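Local atomic coordinates of endo-1,4-beta-xylanase (Bacteroides thetaiotaomicron VPI-5482, PDB entry 3KST), a protein that probably hydrolyses O-glycosidic bonds during xylan breakdown, as a calcium-containing member of glycoside hydrolase family 43. Residues V230-S233 with K234-L237; A268-S271 with A272-Q276. All blocks are in the same frame, centred on the assembly; numbering follows the deposited sequence.

Interaction 1 of 2, residues V230-S233 with K234-L237; sequences VKYS and KNPL
The phenol of Y232 packs against K234, N235 and L237 on the inside of the type I beta turn that runs from Y232 to N235. A chi1 of 176° sets its CG anti to the backbone N and lays one ring face against the K234 backbone. K234 N sits 3.7 Å above the ring plane, over its centre, and K234 CB reaches CZ of Y232 at 3.4 Å. Bends at chi2 and chi3 then carry the lysine NZ clear of the ring. N235 meets the same ring differently: its OD1 lies in the ring plane at the edge, 3.5 Å from CD2 of Y232, and the amide stands nearly upright to the ring at 77°. L237 adds a methyl, CD1, 3.6 Å from Y232 CD2. The turn is closed by a hydrogen bond of 3.3 Å from N235 N to Y232 O.

K231 NZ forms a salt bridge with E182 and a hydrogen bond to K176 O, while N235 ND2 binds Y219 O. The turn follows edge strand 230-231, which pairs with strand 216-222, where Y219 stacks on Y232, and L237 packs on V293 and I295 of strand 293-305.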
loop_
_atom_site.group_PDB
_atom_site.type_symbol
_atom_site.label_atom_id
_atom_site.label_comp_id
_atom_site.label_asym_id
_atom_site.label_seq_id
_atom_site.Cartn_x
_atom_site.Cartn_y
_atom_site.Cartn_z
ATOM N N VAL A 230 1.487 4.193 -19.759
ATOM C CA VAL A 230 2.639 3.571 -20.429
ATOM C C VAL A 230 3.578 3.065 -19.332
ATOM O O VAL A 230 3.983 3.808 -18.451
ATOM C CB VAL A 230 3.375 4.485 -21.451
ATOM C CG1 VAL A 230 2.389 4.978 -22.518
ATOM C CG2 VAL A 230 4.098 5.643 -20.774
ATOM N N LYS A 231 3.870 1.768 -19.379
ATOM C CA LYS A 231 4.735 1.109 -18.417
ATOM C C LYS A 231 6.167 1.456 -18.714
ATOM O O LYS A 231 6.550 1.559 -19.897
ATOM C CB LYS A 231 4.574 -0.427 -18.462
ATOM C CG LYS A 231 3.288 -0.941 -17.812
ATOM C CD LYS A 231 3.016 -2.381 -18.164
ATOM C CE LYS A 231 1.714 -2.924 -17.547
ATOM N NZ LYS A 231 1.383 -4.301 -17.975
ATOM N N TYR A 232 6.934 1.697 -17.650
ATOM C CA TYR A 232 8.385 1.916 -17.745
ATOM C C TYR A 232 9.012 0.699 -18.452
ATOM O O TYR A 232 8.718 -0.447 -18.088
ATOM C CB TYR A 232 8.936 2.099 -16.335
ATOM C CG TYR A 232 10.435 2.252 -16.219
ATOM C CD1 TYR A 232 11.143 3.152 -17.027
ATOM C CD2 TYR A 232 11.143 1.541 -15.245
ATOM C CE1 TYR A 232 12.539 3.295 -16.890
ATOM C CE2 TYR A 232 12.500 1.693 -15.082
ATOM C CZ TYR A 232 13.202 2.565 -15.888
ATOM O OH TYR A 232 14.567 2.630 -15.681
ATOM N N SER A 233 9.857 0.966 -19.453
ATOM C CA SER A 233 10.449 -0.082 -20.273
ATOM C C SER A 233 11.427 -0.993 -19.510
ATOM O O SER A 233 11.596 -2.145 -19.898
ATOM C CB SER A 233 11.125 0.522 -21.522
ATOM O OG SER A 233 11.319 -0.471 -22.512
ATOM N N LYS A 234 12.051 -0.476 -18.437
ATOM C CA LYS A 234 13.013 -1.245 -17.613
ATOM C C LYS A 234 12.375 -1.791 -16.319
ATOM O O LYS A 234 13.108 -2.080 -15.327
ATOM C CB LYS A 234 14.266 -0.424 -17.218
ATOM C CG LYS A 234 14.966 0.460 -18.286
ATOM C CD LYS A 234 16.012 -0.272 -19.120
ATOM C CE LYS A 234 17.235 -0.709 -18.288
ATOM N NZ LYS A 234 18.435 -0.952 -19.147
ATOM N N ASN A 235 11.037 -1.918 -16.277
ATOM C CA ASN A 235 10.417 -2.615 -15.131
ATOM C C ASN A 235 10.947 -4.068 -15.123
ATOM O O ASN A 235 11.254 -4.613 -16.201
ATOM C CB ASN A 235 8.890 -2.681 -15.198
ATOM C CG ASN A 235 8.178 -1.403 -14.771
ATOM O OD1 ASN A 235 8.676 -0.564 -14.021
ATOM N ND2 ASN A 235 6.935 -1.301 -15.208
ATOM N N PRO A 236 11.044 -4.709 -13.942
ATOM C CA PRO A 236 10.671 -4.178 -12.616
ATOM C C PRO A 236 11.723 -3.312 -11.900
ATOM O O PRO A 236 12.931 -3.421 -12.164
ATOM C CB PRO A 236 10.396 -5.438 -11.818
ATOM C CG PRO A 236 11.302 -6.480 -12.398
ATOM C CD PRO A 236 11.509 -6.110 -13.849
ATOM N N LEU A 237 11.237 -2.441 -11.018
ATOM C CA LEU A 237 12.095 -1.620 -10.157
ATOM C C LEU A 237 12.686 -2.444 -9.018
ATOM O O LEU A 237 13.779 -2.121 -8.551
ATOM C CB LEU A 237 11.323 -0.446 -9.529
ATOM C CG LEU A 237 11.017 0.821 -10.339
ATOM C CD1 LEU A 237 10.823 0.545 -11.808
ATOM C CD2 LEU A 237 9.831 1.603 -9.698
#

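Interaction 2 of 2, residues A268-S271 with A272-Q276; sequences AHWS and AAEIQ
H269 and I275 run alongside each other in the same direction across the base of a loop that doubles back on itself. I275 CG1 stands over the centre of the imidazole, 3.8 Å from the ring centroid and only 7° off the normal, a CH-pi contact. The other branch, CG2, approaches CD2 of H269 at 3.6 Å; both branches lie on the same side of the ring, CG2 displaced toward CD2. H269 NE2 binds the carbonyl of Y210, which helps fix the rotation of the ring. The histidine side chain lies about 10 Å from those of D26 and E190, the predicted catalytic residues.

At W270 the main chain takes over. W270 N bonds to I275 O at 2.9 Å with a nearly straight N-H (168°). The side chain touches the returning chain mainly near its base, through CB and CD1: CB packs on the carbonyl oxygens of E274 and I275, and CD1 faces CB of E274 at 4.1 Å. The glutamate, bent at chi2, carries its carboxylate away.

S271 ties the bend together. S271 N binds E274 O at 3.1 Å, while a chi1 of 63° holds OG between the backbone N and the carbonyl carbon, facing the inside of the bend. There OG accepts E274 N at 3.3 Å and a weak bond from A273 N, the i to i+2 pairing of an ST turn. E274 N and E274 O are thus both bonded to S271.

Around the loop, W270 packs against Y21, P277 and T279, and H269 rests on V247. A268 pairs with T279 at its base, and the loop forms the connection of a beta hairpin between the antiparallel neighbours 262-268 and 279-287.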
loop_
_atom_site.group_PDB
_atom_site.type_symbol
_atom_site.label_atom_id
_atom_site.label_comp_id
_atom_site.label_asym_id
_atom_site.label_seq_id
_atom_site.Cartn_x
_atom_site.Cartn_y
_atom_site.Cartn_z
ATOM N N ALA A 268 8.528 -8.903 2.132
ATOM C CA ALA A 268 9.243 -9.990 1.486
ATOM C C ALA A 268 8.851 -11.279 2.206
ATOM O O ALA A 268 8.306 -11.229 3.311
ATOM C CB ALA A 268 10.722 -9.751 1.583
ATOM N N HIS A 269 9.094 -12.424 1.576
ATOM C CA HIS A 269 8.878 -13.707 2.244
ATOM C C HIS A 269 9.720 -13.803 3.522
ATOM O O HIS A 269 10.719 -13.057 3.683
ATOM C CB HIS A 269 9.220 -14.896 1.338
ATOM C CG HIS A 269 8.324 -15.042 0.153
ATOM N ND1 HIS A 269 8.682 -15.757 -0.969
ATOM C CD2 HIS A 269 7.095 -14.530 -0.102
ATOM C CE1 HIS A 269 7.697 -15.710 -1.851
ATOM N NE2 HIS A 269 6.720 -14.967 -1.351
ATOM N N TRP A 270 9.269 -14.655 4.443
ATOM C CA TRP A 270 9.999 -14.919 5.684
ATOM C C TRP A 270 11.460 -15.288 5.394
ATOM O O TRP A 270 12.365 -14.794 6.053
ATOM C CB TRP A 270 9.308 -16.000 6.502
ATOM C CG TRP A 270 10.082 -16.418 7.658
ATOM C CD1 TRP A 270 10.761 -17.580 7.783
ATOM C CD2 TRP A 270 10.368 -15.651 8.841
ATOM N NE1 TRP A 270 11.417 -17.619 8.977
ATOM C CE2 TRP A 270 11.203 -16.444 9.646
ATOM C CE3 TRP A 270 9.981 -14.383 9.307
ATOM C CZ2 TRP A 270 11.679 -16.014 10.893
ATOM C CZ3 TRP A 270 10.453 -13.956 10.531
ATOM C CH2 TRP A 270 11.291 -14.792 11.322
ATOM N N SER A 271 11.672 -16.092 4.364
ATOM C CA SER A 271 13.011 -16.542 3.956
ATOM C C SER A 271 12.864 -17.241 2.614
ATOM O O SER A 271 11.743 -17.389 2.131
ATOM C CB SER A 271 13.516 -17.569 4.977
ATOM O OG SER A 271 12.662 -18.696 4.957
ATOM N N ALA A 272 13.973 -17.711 2.030
ATOM C CA ALA A 272 13.928 -18.493 0.781
ATOM C C ALA A 272 13.139 -19.822 0.895
ATOM O O ALA A 272 12.584 -20.289 -0.109
ATOM C CB ALA A 272 15.359 -18.788 0.265
ATOM N N ALA A 273 13.090 -20.418 2.099
ATOM C CA ALA A 273 12.390 -21.702 2.355
ATOM C C ALA A 273 10.890 -21.604 2.671
ATOM O O ALA A 273 10.113 -22.503 2.327
ATOM C CB ALA A 273 13.098 -22.450 3.505
ATOM N N GLU A 274 10.486 -20.501 3.295
ATOM C CA GLU A 274 9.145 -20.330 3.830
ATOM C C GLU A 274 8.584 -18.946 3.461
ATOM O O GLU A 274 9.273 -17.948 3.622
ATOM C CB GLU A 274 9.305 -20.489 5.348
ATOM C CG GLU A 274 8.090 -20.244 6.219
ATOM C CD GLU A 274 6.939 -21.223 6.031
ATOM O OE1 GLU A 274 7.180 -22.354 5.520
ATOM O OE2 GLU A 274 5.793 -20.841 6.427
ATOM N N ILE A 275 7.353 -18.893 2.970
ATOM C CA ILE A 275 6.701 -17.607 2.669
ATOM C C ILE A 275 6.266 -16.913 3.959
ATOM O O ILE A 275 6.568 -15.722 4.163
ATOM C CB ILE A 275 5.456 -17.775 1.787
ATOM C CG1 ILE A 275 5.837 -18.274 0.397
ATOM C CG2 ILE A 275 4.657 -16.456 1.669
ATOM C CD1 ILE A 275 4.678 -18.730 -0.397
ATOM N N GLN A 276 5.567 -17.662 4.817
ATOM C CA GLN A 276 4.976 -17.103 6.037
ATOM C C GLN A 276 5.864 -17.093 7.283
ATOM O O GLN A 276 6.482 -18.106 7.590
ATOM C CB GLN A 276 3.734 -17.862 6.476
ATOM C CG GLN A 276 2.574 -17.891 5.567
ATOM C CD GLN A 276 1.384 -18.533 6.269
ATOM O OE1 GLN A 276 0.803 -17.961 7.207
ATOM N NE2 GLN A 276 1.025 -19.735 5.837
#

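Overall arrangement
Both interactions are local bends of a single chain, taken in series, with interaction 1 closing before interaction 2 opens. Their centres lie 26 Å apart and their nearest atoms about 13 Å, so they do not touch. Residues 230-237 leave the edge strand of the four-stranded antiparallel sheet that begins with strand 189-197, whereas residues 268-276 connect two strands of a separate, mixed sheet. The two bends therefore belong to different parts of the five-bladed beta-propeller characteristic of family 43. Both lie at the surface, yet the side chains of K231 and H269 are about 12 and 10 Å, respectively, from that of E190, the predicted proton donor.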